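Local coordinates for protein Dye-decolorizing peroxidase (Irpex lacteus, PDB 7D8M) that binds heme b and probably works as a peroxidase of the dye-decolorizing family, using hydrogen peroxide to oxidise dyes and other substrates, at residues F77-V82 against E446-A450; D84-D88 against V206-W212; K223-P229 against T354-L360. One frame throughout, in Å; residues are numbered along the deposited sequence.

Contact 1 of 3, residues F77-V82 against E446-A450; sequences FGALNV and EKFAA
Phe448 points the edge of its ring at one face of Phe77, a T-shaped (edge-to-face) pair. The ring planes stand at 75° and the centroids are 5.1 Å apart. Two edge carbons of Phe448, CE1 and CZ, do the touching. CE1 lies 3.7 Å from Phe77 CE1, toward the rim of the ring and not over its centre. Two aliphatic side chains also meet the Phe448 ring at CD1. Leu80 reaches it at the edge, near the ring plane, with CD1 4.0 Å from Phe448 CD1. Val82 comes in obliquely, with CG2 4.0 Å from the same Phe448 CD1. Both chains run at about a right angle to the Phe448 side chain. In Val82 CG1 is anti to the backbone N (chi1 172°), which puts CG2 beside that N and spreads both methyls over the 446-450 segment. CG1 also rests against the aliphatic part of Lys447, 4.1 Å from its CD. The side-chain contacts are all apolar. The exception among the buried atoms is the carbonyl O of Phe448, which lies against the Leu80 methyls without a polar partner. Phe72 stacks on Phe448, and Trp212 meets both phenylalanine rings, so the pair belongs to a larger aromatic cluster. A serine in place of Phe77 would probably leave the CE1-CZ edge of Phe448 without its aromatic face and open a gap between the two helix ends. The chain leaves the helix at Leu80. Val82 N bonds to Phe77 O at 2.9 Å, Asn81 N bonds to Gly78 O, and Asn81 has positive phi. This is a Schellman motif closing helix 74-79, here packed against the end of the C-terminal helix 441-448.

Contact 2 of 3, residues D84-D88 against V206-W212; sequences DDLQD and VMNRPSW
Pro210 presses CG against the backbone of Asp85, 3.1 Å from Asp85 O, while the carboxylate of the same Asp85 bonds to an indole. Trp212 NE1 donates to Asp85 OD1 at 3.2 Å with an N-H...O angle of 155°. OD1 lies in the ring plane and uses its syn lone pair. Carboxylate and indole are nearly coplanar, 24° apart. Asp85 CG sits between its backbone N and carbonyl carbon (chi1 49°), which brings OD1 within reach of both Pro210 CG and Trp212 NE1. Leu86 CG comes obliquely to the indole, 4.1 Å from Trp212 CZ2. Leu86 O accepts a weak bond from Arg209 NH1 at 2.9 Å. The main partner of Arg209 is Asp204, which forms a salt bridge with NE. Water 1 joins Arg209 NH1 to Asp88 OD2, lying in the guanidinium plane at its edge. Gln87 crosses Val206 at a slant, with Gln87 CD 3.9 Å from Val206 CG1. The contact ties the loop between helices 74-79 and 89-93 to the loop leading into strand 217-226. Each loop carries local motifs: Asp84 OD1 accepts from Leu86 N in an Asx turn, Asp88 is the N-cap of helix 89-93, and Val206 to Arg209 form a type I beta turn.

Contact 3 of 3, residues K223-P229 against T354-L360; sequences KLKQLVP and TTIDRGL. With HEM (protoporphyrin IX containing Fe), chain B.
This contact forms part of the heme pocket, where strands 217-226 and 359-366 pair antiparallel beside the porphyrin. Leu224 and Leu360 are a hydrogen-bonded pair. Leu224 N donates to Leu360 O at 3.0 Å, and Leu360 N returns a bond to Leu224 O. Gln226 N continues the ladder to Arg358 O at 2.8 Å. Between these bonds Gly359 faces Lys225, with CA atoms 4.3 Å apart. A CB on Gly359 would clash with Leu224 O, so no side chain fits here. Leu224 and Leu360 share one face of the sheet and meet the heme. Leu224 CD1 is 3.7 Å from heme CAB, and Leu360 CB is 3.7 Å from heme CBB. Gln226 runs extended past the same vinyl group; its NE2 bonds to Glu166, and water 2 links its OE1 to Gly359 O. Away from the heme, Lys223 NZ forms a salt bridge with Asp357 OD2 at 2.7 Å, on the syn lone pair. Asp357 CG lies anti to its backbone N (chi1 -174°), which carries the acid out to meet the lysine. Glu110 is a second acidic partner of that ammonium. Water 3 ties Gln226 O, Val228 N and Thr354 OG1 to Arg358 NH1. Thr354 OG1 also bonds to Glu230, and Glu348 is the stronger partner of Arg358. The leucines and the Gln226 side chain line the heme rim, while a salt bridge and waters fasten the loop. The two acids round Lys223 would probably keep it protonated.

Contacts 1 and 2 adjoin, while contact 3 lies apart, its nearest atoms about 19 Å from contact 1 and about 17 Å from contact 2. Trp212 belongs to contact 2 and also packs on contact 1: its ring meets Lys447 and Phe448, and Leu86 also touches Phe77. Contact 1 is buried and apolar in its side chains, joining two helix ends. Contact 2 is a surface meeting of loops, held by side-chain hydrogen bonds and a water. Contact 3 is buried too, but it rests on strand pairing, a salt bridge and the heme. Strand 217-226 follows the 206-212 loop and ends in contact 3, so one element leads from the surface to the pocket.

Contact 1 of 3, residues F77-V82 against E446-A450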
loop_
_atom_site.group_PDB
_atom_site.type_symbol
_atom_site.label_atom_id
_atom_site.label_comp_id
_atom_site.label_asym_id
_atom_site.label_seq_id
_atom_site.Cartn_x
_atom_site.Cartn_y
_atom_site.Cartn_z
ATOM N N PHE A 77 21.861 -2.421 -3.731
ATOM C CA PHE A 77 22.582 -2.162 -4.976
ATOM C C PHE A 77 24.078 -2.035 -4.716
ATOM O O PHE A 77 24.901 -2.684 -5.378
ATOM C CB PHE A 77 22.080 -0.878 -5.639
ATOM C CG PHE A 77 20.809 -1.024 -6.424
ATOM C CD1 PHE A 77 19.706 -1.688 -5.900
ATOM C CD2 PHE A 77 20.695 -0.431 -7.674
ATOM C CE1 PHE A 77 18.520 -1.783 -6.627
ATOM C CE2 PHE A 77 19.508 -0.510 -8.406
ATOM C CZ PHE A 77 18.421 -1.192 -7.883
ATOM N N GLY A 78 24.446 -1.175 -3.759
ATOM C CA GLY A 78 25.851 -0.996 -3.439
ATOM C C GLY A 78 26.518 -2.296 -3.036
ATOM O O GLY A 78 27.590 -2.641 -3.535
ATOM N N ALA A 79 25.879 -3.047 -2.135
ATOM C CA ALA A 79 26.465 -4.298 -1.664
ATOM C C ALA A 79 26.607 -5.319 -2.779
ATOM O O ALA A 79 27.425 -6.241 -2.660
ATOM C CB ALA A 79 25.630 -4.883 -0.523
ATOM N N LEU A 80 25.841 -5.183 -3.859
ATOM C CA LEU A 80 25.961 -6.072 -5.007
ATOM C C LEU A 80 26.768 -5.458 -6.144
ATOM O O LEU A 80 26.828 -6.041 -7.233
ATOM C CB LEU A 80 24.574 -6.468 -5.506
ATOM C CG LEU A 80 23.818 -7.381 -4.547
ATOM C CD1 LEU A 80 22.383 -7.547 -5.019
ATOM C CD2 LEU A 80 24.526 -8.725 -4.440
ATOM N N ASN A 81 27.377 -4.294 -5.909
ATOM C CA ASN A 81 28.134 -3.544 -6.915
ATOM C C ASN A 81 27.313 -3.299 -8.178
ATOM O O ASN A 81 27.772 -3.510 -9.304
ATOM C CB ASN A 81 29.452 -4.239 -7.249
ATOM C CG ASN A 81 30.466 -3.278 -7.816
ATOM O OD1 ASN A 81 30.633 -3.179 -9.031
ATOM N ND2 ASN A 81 31.131 -2.535 -6.938
ATOM N N VAL A 82 26.083 -2.836 -7.981
ATOM C CA VAL A 82 25.199 -2.437 -9.066
ATOM C C VAL A 82 24.979 -0.935 -8.940
ATOM O O VAL A 82 24.668 -0.439 -7.850
ATOM C CB VAL A 82 23.868 -3.209 -9.017
ATOM C CG1 VAL A 82 22.874 -2.642 -10.025
ATOM C CG2 VAL A 82 24.101 -4.710 -9.255
ATOM N N GLU A 446 20.631 -11.462 -14.562
ATOM C CA GLU A 446 21.614 -10.911 -15.484
ATOM C C GLU A 446 22.384 -9.740 -14.891
ATOM O O GLU A 446 23.556 -9.546 -15.233
ATOM C CB GLU A 446 20.932 -10.495 -16.788
ATOM C CG GLU A 446 20.433 -11.688 -17.598
ATOM C CD GLU A 446 19.653 -11.277 -18.827
ATOM O OE1 GLU A 446 19.339 -10.074 -18.963
ATOM O OE2 GLU A 446 19.351 -12.161 -19.658
ATOM N N LYS A 447 21.772 -8.954 -14.007
ATOM C CA LYS A 447 22.477 -7.835 -13.398
ATOM C C LYS A 447 22.840 -8.106 -11.944
ATOM O O LYS A 447 24.023 -8.094 -11.590
ATOM C CB LYS A 447 21.656 -6.545 -13.508
ATOM C CG LYS A 447 22.516 -5.351 -13.894
ATOM C CD LYS A 447 21.782 -4.044 -13.733
ATOM C CE LYS A 447 22.618 -2.870 -14.246
ATOM N NZ LYS A 447 24.086 -3.078 -14.092
ATOM N N PHE A 448 21.850 -8.371 -11.089
ATOM C CA PHE A 448 22.127 -8.444 -9.659
ATOM C C PHE A 448 22.923 -9.685 -9.269
ATOM O O PHE A 448 23.571 -9.682 -8.218
ATOM C CB PHE A 448 20.812 -8.357 -8.892
ATOM C CG PHE A 448 20.139 -7.019 -9.052
ATOM C CD1 PHE A 448 20.450 -5.969 -8.205
ATOM C CD2 PHE A 448 19.260 -6.795 -10.088
ATOM C CE1 PHE A 448 19.859 -4.722 -8.370
ATOM C CE2 PHE A 448 18.666 -5.546 -10.258
ATOM C CZ PHE A 448 18.972 -4.518 -9.398
ATOM N N ALA A 449 22.912 -10.728 -10.090
ATOM C CA ALA A 449 23.701 -11.924 -9.823
ATOM C C ALA A 449 24.886 -12.063 -10.782
ATOM O O ALA A 449 25.369 -13.172 -11.024
ATOM C CB ALA A 449 22.813 -13.166 -9.876
ATOM N N ALA A 450 25.383 -10.948 -11.313
ATOM C CA ALA A 450 26.471 -10.988 -12.286
ATOM C C ALA A 450 27.767 -11.436 -11.615
ATOM O O ALA A 450 28.295 -10.739 -10.741
ATOM C CB ALA A 450 26.650 -9.618 -12.936
#

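Contact 2 of 3, residues D84-D88 against V206-W212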
loop_
_atom_site.group_PDB
_atom_site.type_symbol
_atom_site.label_atom_id
_atom_site.label_comp_id
_atom_site.label_asym_id
_atom_site.label_seq_id
_atom_site.Cartn_x
_atom_site.Cartn_y
_atom_site.Cartn_z
ATOM N N ASP A 84 23.254 2.532 -8.988
ATOM C CA ASP A 84 21.892 3.057 -8.890
ATOM C C ASP A 84 21.764 4.201 -9.886
ATOM O O ASP A 84 22.014 5.362 -9.573
ATOM C CB ASP A 84 21.581 3.496 -7.466
ATOM C CG ASP A 84 20.175 4.072 -7.319
ATOM O OD1 ASP A 84 19.455 4.188 -8.338
ATOM O OD2 ASP A 84 19.797 4.408 -6.176
ATOM N N ASP A 85 21.371 3.867 -11.114
ATOM C CA ASP A 85 21.091 4.868 -12.134
ATOM C C ASP A 85 19.601 4.924 -12.467
ATOM O O ASP A 85 19.219 5.249 -13.591
ATOM C CB ASP A 85 21.925 4.615 -13.395
ATOM C CG ASP A 85 21.865 3.163 -13.880
ATOM O OD1 ASP A 85 21.056 2.371 -13.352
ATOM O OD2 ASP A 85 22.633 2.813 -14.806
ATOM N N LEU A 86 18.746 4.608 -11.494
ATOM C CA LEU A 86 17.310 4.577 -11.746
ATOM C C LEU A 86 16.683 5.968 -11.743
ATOM O O LEU A 86 15.580 6.131 -12.277
ATOM C CB LEU A 86 16.617 3.677 -10.715
ATOM C CG LEU A 86 16.717 2.153 -10.899
ATOM C CD1 LEU A 86 16.405 1.416 -9.603
ATOM C CD2 LEU A 86 15.775 1.699 -11.985
ATOM N N GLN A 87 17.359 6.964 -11.162
ATOM C CA GLN A 87 16.894 8.361 -11.113
ATOM C C GLN A 87 15.673 8.544 -10.217
ATOM O O GLN A 87 14.866 9.450 -10.435
ATOM C CB GLN A 87 16.601 8.922 -12.508
ATOM C CG GLN A 87 17.817 9.004 -13.416
ATOM C CD GLN A 87 17.494 9.620 -14.764
ATOM O OE1 GLN A 87 17.884 9.096 -15.806
ATOM N NE2 GLN A 87 16.780 10.739 -14.748
ATOM N N ASP A 88 15.517 7.699 -9.204
ATOM C CA ASP A 88 14.461 7.858 -8.209
ATOM C C ASP A 88 15.116 8.397 -6.945
ATOM O O ASP A 88 15.836 7.672 -6.253
ATOM C CB ASP A 88 13.734 6.537 -7.954
ATOM C CG ASP A 88 12.430 6.723 -7.196
ATOM O OD1 ASP A 88 12.488 7.093 -6.000
ATOM O OD2 ASP A 88 11.351 6.498 -7.801
ATOM N N VAL A 206 10.403 9.053 -16.171
ATOM C CA VAL A 206 11.854 9.035 -16.391
ATOM C C VAL A 206 12.048 8.504 -17.807
ATOM O O VAL A 206 12.173 7.295 -18.041
ATOM C CB VAL A 206 12.590 8.194 -15.350
ATOM C CG1 VAL A 206 14.075 8.076 -15.694
ATOM C CG2 VAL A 206 12.418 8.786 -13.963
ATOM N N MET A 207 12.043 9.418 -18.777
ATOM C CA MET A 207 12.271 9.016 -20.157
ATOM C C MET A 207 13.691 8.510 -20.359
ATOM O O MET A 207 13.943 7.749 -21.296
ATOM C CB MET A 207 11.948 10.189 -21.083
ATOM C CG MET A 207 10.507 10.675 -20.907
ATOM S SD MET A 207 10.051 12.129 -21.869
ATOM C CE MET A 207 8.571 11.544 -22.692
ATOM N N ASN A 208 14.593 8.868 -19.451
ATOM C CA ASN A 208 15.999 8.497 -19.418
ATOM C C ASN A 208 16.258 7.114 -18.801
ATOM O O ASN A 208 17.408 6.822 -18.460
ATOM C CB ASN A 208 16.757 9.564 -18.617
ATOM C CG ASN A 208 18.142 9.829 -19.152
ATOM O OD1 ASN A 208 18.577 9.196 -20.113
ATOM N ND2 ASN A 208 18.851 10.774 -18.524
ATOM N N ARG A 209 15.244 6.264 -18.646
ATOM C CA ARG A 209 15.369 5.125 -17.741
ATOM C C ARG A 209 16.275 4.045 -18.339
ATOM O O ARG A 209 16.143 3.708 -19.521
ATOM C CB ARG A 209 13.987 4.543 -17.417
ATOM C CG ARG A 209 13.975 3.506 -16.286
ATOM C CD ARG A 209 13.807 4.134 -14.899
ATOM N NE ARG A 209 12.453 4.638 -14.665
ATOM C CZ ARG A 209 12.035 5.159 -13.513
ATOM N NH1 ARG A 209 12.857 5.248 -12.474
ATOM N NH2 ARG A 209 10.790 5.597 -13.399
ATOM N N PRO A 210 17.199 3.488 -17.547
ATOM C CA PRO A 210 18.119 2.459 -18.069
ATOM C C PRO A 210 17.393 1.217 -18.569
ATOM O O PRO A 210 16.327 0.842 -18.072
ATOM C CB PRO A 210 19.003 2.120 -16.861
ATOM C CG PRO A 210 18.906 3.267 -15.960
ATOM C CD PRO A 210 17.562 3.920 -16.187
ATOM N N SER A 211 18.017 0.549 -19.544
ATOM C CA SER A 211 17.366 -0.563 -20.227
ATOM C C SER A 211 17.172 -1.757 -19.303
ATOM O O SER A 211 16.138 -2.434 -19.370
ATOM C CB SER A 211 18.187 -0.978 -21.450
ATOM O OG SER A 211 18.563 0.146 -22.226
ATOM N N TRP A 212 18.169 -2.055 -18.461
ATOM C CA TRP A 212 18.087 -3.223 -17.586
ATOM C C TRP A 212 16.911 -3.124 -16.617
ATOM O O TRP A 212 16.424 -4.148 -16.125
ATOM C CB TRP A 212 19.386 -3.385 -16.802
ATOM C CG TRP A 212 19.557 -2.327 -15.763
ATOM C CD1 TRP A 212 20.228 -1.145 -15.901
ATOM C CD2 TRP A 212 19.024 -2.333 -14.432
ATOM N NE1 TRP A 212 20.159 -0.423 -14.735
ATOM C CE2 TRP A 212 19.423 -1.129 -13.818
ATOM C CE3 TRP A 212 18.246 -3.236 -13.702
ATOM C CZ2 TRP A 212 19.073 -0.809 -12.507
ATOM C CZ3 TRP A 212 17.902 -2.914 -12.398
ATOM C CH2 TRP A 212 18.313 -1.714 -11.816
HETATM O O HOH W 1 11.440 6.698 -10.412
#

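Contact 3 of 3, residues K223-P229 against T354-L360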
loop_
_atom_site.group_PDB
_atom_site.type_symbol
_atom_site.label_atom_id
_atom_site.label_comp_id
_atom_site.label_asym_id
_atom_site.label_seq_id
_atom_site.Cartn_x
_atom_site.Cartn_y
_atom_site.Cartn_z
ATOM N N LYS A 223 5.611 -0.859 7.730
ATOM C CA LYS A 223 4.924 -1.537 8.822
ATOM C C LYS A 223 4.089 -0.499 9.568
ATOM O O LYS A 223 4.641 0.343 10.284
ATOM C CB LYS A 223 5.915 -2.213 9.761
ATOM C CG LYS A 223 5.228 -2.947 10.897
ATOM C CD LYS A 223 6.207 -3.765 11.731
ATOM C CE LYS A 223 5.484 -4.502 12.844
ATOM N NZ LYS A 223 5.115 -3.581 13.961
ATOM N N LEU A 224 2.759 -0.568 9.415
ATOM C CA LEU A 224 1.831 0.428 9.965
ATOM C C LEU A 224 1.011 -0.215 11.078
ATOM O O LEU A 224 0.065 -0.966 10.817
ATOM C CB LEU A 224 0.939 1.000 8.867
ATOM C CG LEU A 224 1.712 1.656 7.715
ATOM C CD1 LEU A 224 0.763 2.127 6.630
ATOM C CD2 LEU A 224 2.611 2.805 8.206
ATOM N N LYS A 225 1.402 0.069 12.316
ATOM C CA LYS A 225 0.712 -0.445 13.492
ATOM C C LYS A 225 -0.641 0.243 13.659
ATOM O O LYS A 225 -0.758 1.449 13.451
ATOM C CB LYS A 225 1.579 -0.210 14.725
ATOM C CG LYS A 225 0.947 -0.565 16.052
ATOM C CD LYS A 225 1.792 0.011 17.194
ATOM C CE LYS A 225 1.928 -0.954 18.366
ATOM N NZ LYS A 225 3.208 -0.711 19.097
ATOM N N GLN A 226 -1.666 -0.522 14.041
ATOM C CA GLN A 226 -3.031 -0.008 14.143
ATOM C C GLN A 226 -3.568 -0.157 15.561
ATOM O O GLN A 226 -3.474 -1.238 16.159
ATOM C CB GLN A 226 -3.970 -0.728 13.164
ATOM C CG GLN A 226 -3.773 -0.306 11.711
ATOM C CD GLN A 226 -4.567 -1.150 10.735
ATOM O OE1 GLN A 226 -4.019 -2.044 10.086
ATOM N NE2 GLN A 226 -5.865 -0.862 10.613
ATOM N N LEU A 227 -4.173 0.923 16.071
ATOM C CA LEU A 227 -4.773 0.965 17.404
ATOM C C LEU A 227 -6.283 0.881 17.216
ATOM O O LEU A 227 -6.979 1.895 17.146
ATOM C CB LEU A 227 -4.370 2.239 18.145
ATOM C CG LEU A 227 -2.887 2.617 18.152
ATOM C CD1 LEU A 227 -2.622 3.847 19.022
ATOM C CD2 LEU A 227 -2.021 1.405 18.588
ATOM N N VAL A 228 -6.788 -0.343 17.145
ATOM C CA VAL A 228 -8.175 -0.591 16.750
ATOM C C VAL A 228 -9.154 -0.213 17.859
ATOM O O VAL A 228 -10.145 0.490 17.577
ATOM C CB VAL A 228 -8.363 -2.056 16.321
ATOM C CG1 VAL A 228 -9.789 -2.287 15.841
ATOM C CG2 VAL A 228 -7.363 -2.413 15.239
ATOM N N PRO A 229 -8.963 -0.656 19.115
ATOM C CA PRO A 229 -9.919 -0.237 20.154
ATOM C C PRO A 229 -9.905 1.257 20.362
ATOM O O PRO A 229 -10.953 1.845 20.625
ATOM C CB PRO A 229 -9.457 -0.996 21.410
ATOM C CG PRO A 229 -8.513 -2.066 20.907
ATOM C CD PRO A 229 -7.877 -1.475 19.695
ATOM N N THR A 354 -5.103 -0.955 23.192
ATOM C CA THR A 354 -4.316 -1.954 22.486
ATOM C C THR A 354 -3.266 -2.552 23.425
ATOM O O THR A 354 -2.547 -1.817 24.108
ATOM C CB THR A 354 -3.630 -1.318 21.276
ATOM O OG1 THR A 354 -4.599 -0.962 20.286
ATOM C CG2 THR A 354 -2.616 -2.298 20.660
ATOM N N THR A 355 -3.175 -3.881 23.455
ATOM C CA THR A 355 -2.082 -4.567 24.144
ATOM C C THR A 355 -1.198 -5.403 23.224
ATOM O O THR A 355 -0.099 -5.789 23.641
ATOM C CB THR A 355 -2.622 -5.476 25.266
ATOM O OG1 THR A 355 -3.318 -6.596 24.700
ATOM C CG2 THR A 355 -3.588 -4.706 26.166
ATOM N N ILE A 356 -1.626 -5.681 21.992
ATOM C CA ILE A 356 -0.897 -6.549 21.074
ATOM C C ILE A 356 -0.596 -5.772 19.802
ATOM O O ILE A 356 -1.428 -4.986 19.335
ATOM C CB ILE A 356 -1.696 -7.827 20.746
ATOM C CG1 ILE A 356 -2.099 -8.559 22.026
ATOM C CG2 ILE A 356 -0.892 -8.757 19.843
ATOM C CD1 ILE A 356 -3.088 -9.707 21.769
ATOM N N ASP A 357 0.593 -5.987 19.248
ATOM C CA ASP A 357 0.963 -5.362 17.986
ATOM C C ASP A 357 0.177 -6.008 16.850
ATOM O O ASP A 357 0.145 -7.234 16.713
ATOM C CB ASP A 357 2.476 -5.493 17.762
ATOM C CG ASP A 357 2.969 -4.735 16.543
ATOM O OD1 ASP A 357 2.233 -3.866 16.039
ATOM O OD2 ASP A 357 4.100 -5.008 16.073
ATOM N N ARG A 358 -0.479 -5.177 16.052
ATOM C CA ARG A 358 -1.238 -5.619 14.892
ATOM C C ARG A 358 -1.302 -4.439 13.939
ATOM O O ARG A 358 -1.140 -3.283 14.344
ATOM C CB ARG A 358 -2.658 -6.095 15.264
ATOM C CG ARG A 358 -3.537 -5.002 15.915
ATOM C CD ARG A 358 -4.981 -5.483 16.107
ATOM N NE ARG A 358 -5.052 -6.631 17.009
ATOM C CZ ARG A 358 -5.042 -6.555 18.339
ATOM N NH1 ARG A 358 -4.994 -5.374 18.944
ATOM N NH2 ARG A 358 -5.084 -7.667 19.070
ATOM N N GLY A 359 -1.536 -4.726 12.669
ATOM C CA GLY A 359 -1.606 -3.620 11.737
ATOM C C GLY A 359 -1.625 -4.052 10.292
ATOM O O GLY A 359 -2.243 -5.060 9.938
ATOM N N LEU A 360 -0.953 -3.284 9.444
ATOM C CA LEU A 360 -0.925 -3.544 8.016
ATOM C C LEU A 360 0.528 -3.612 7.590
ATOM O O LEU A 360 1.288 -2.668 7.825
ATOM C CB LEU A 360 -1.673 -2.454 7.241
ATOM C CG LEU A 360 -1.724 -2.575 5.717
ATOM C CD1 LEU A 360 -2.414 -3.866 5.299
ATOM C CD2 LEU A 360 -2.429 -1.370 5.114
HETATM C CHA HEM B . -7.767 2.690 -0.007
HETATM C CHB HEM B . -7.202 1.453 4.648
HETATM C CHC HEM B . -2.614 3.046 4.479
HETATM C CHD HEM B . -3.352 4.731 -0.009
HETATM C C1A HEM B . -8.017 2.195 1.254
HETATM C C2A HEM B . -9.232 1.534 1.690
HETATM C C3A HEM B . -9.064 1.182 2.977
HETATM C C4A HEM B . -7.744 1.608 3.391
HETATM C CMA HEM B . -10.061 0.455 3.898
HETATM C CAA HEM B . -10.475 1.288 0.793
HETATM C CBA HEM B . -10.344 -0.047 0.061
HETATM C CGA HEM B . -9.905 0.147 -1.377
HETATM O O1A HEM B . -10.331 1.141 -2.011
HETATM O O2A HEM B . -9.148 -0.714 -1.905
HETATM C C1B HEM B . -5.903 1.745 4.985
HETATM C C2B HEM B . -5.280 1.415 6.247
HETATM C C3B HEM B . -4.012 1.868 6.201
HETATM C C4B HEM B . -3.798 2.478 4.908
HETATM C CMB HEM B . -6.025 0.700 7.412
HETATM C CAB HEM B . -2.888 1.765 7.261
HETATM C CBB HEM B . -2.900 0.882 8.266
HETATM C C1C HEM B . -2.420 3.710 3.279
HETATM C C2C HEM B . -1.246 4.470 2.886
HETATM C C3C HEM B . -1.450 4.932 1.636
HETATM C C4C HEM B . -2.769 4.493 1.217
HETATM C CMC HEM B . -0.001 4.644 3.790
HETATM C CAC HEM B . -0.540 5.811 0.739
HETATM C CBC HEM B . 0.410 6.625 1.233
HETATM C C1D HEM B . -4.558 4.219 -0.437
HETATM C C2D HEM B . -5.074 4.219 -1.797
HETATM C C3D HEM B . -6.287 3.664 -1.792
HETATM C C4D HEM B . -6.594 3.282 -0.426
HETATM C CMD HEM B . -4.372 4.772 -3.048
HETATM C CAD HEM B . -7.202 3.473 -3.018
HETATM C CBD HEM B . -8.056 4.733 -3.184
HETATM C CGD HEM B . -8.911 4.670 -4.432
HETATM O O1D HEM B . -10.091 5.103 -4.366
HETATM O O2D HEM B . -8.425 4.182 -5.491
HETATM N NA HEM B . -7.140 2.229 2.315
HETATM N NB HEM B . -4.973 2.394 4.184
HETATM N NC HEM B . -3.323 3.758 2.243
HETATM N ND HEM B . -5.505 3.621 0.376
HETATM FE FE HEM B . -5.275 3.146 2.351
HETATM O O HOH W 2 -4.885 -4.216 8.846
HETATM O O HOH W 3 -4.900 -2.521 17.989
HETATM O O HOH W 4 -1.161 -2.753 17.608
#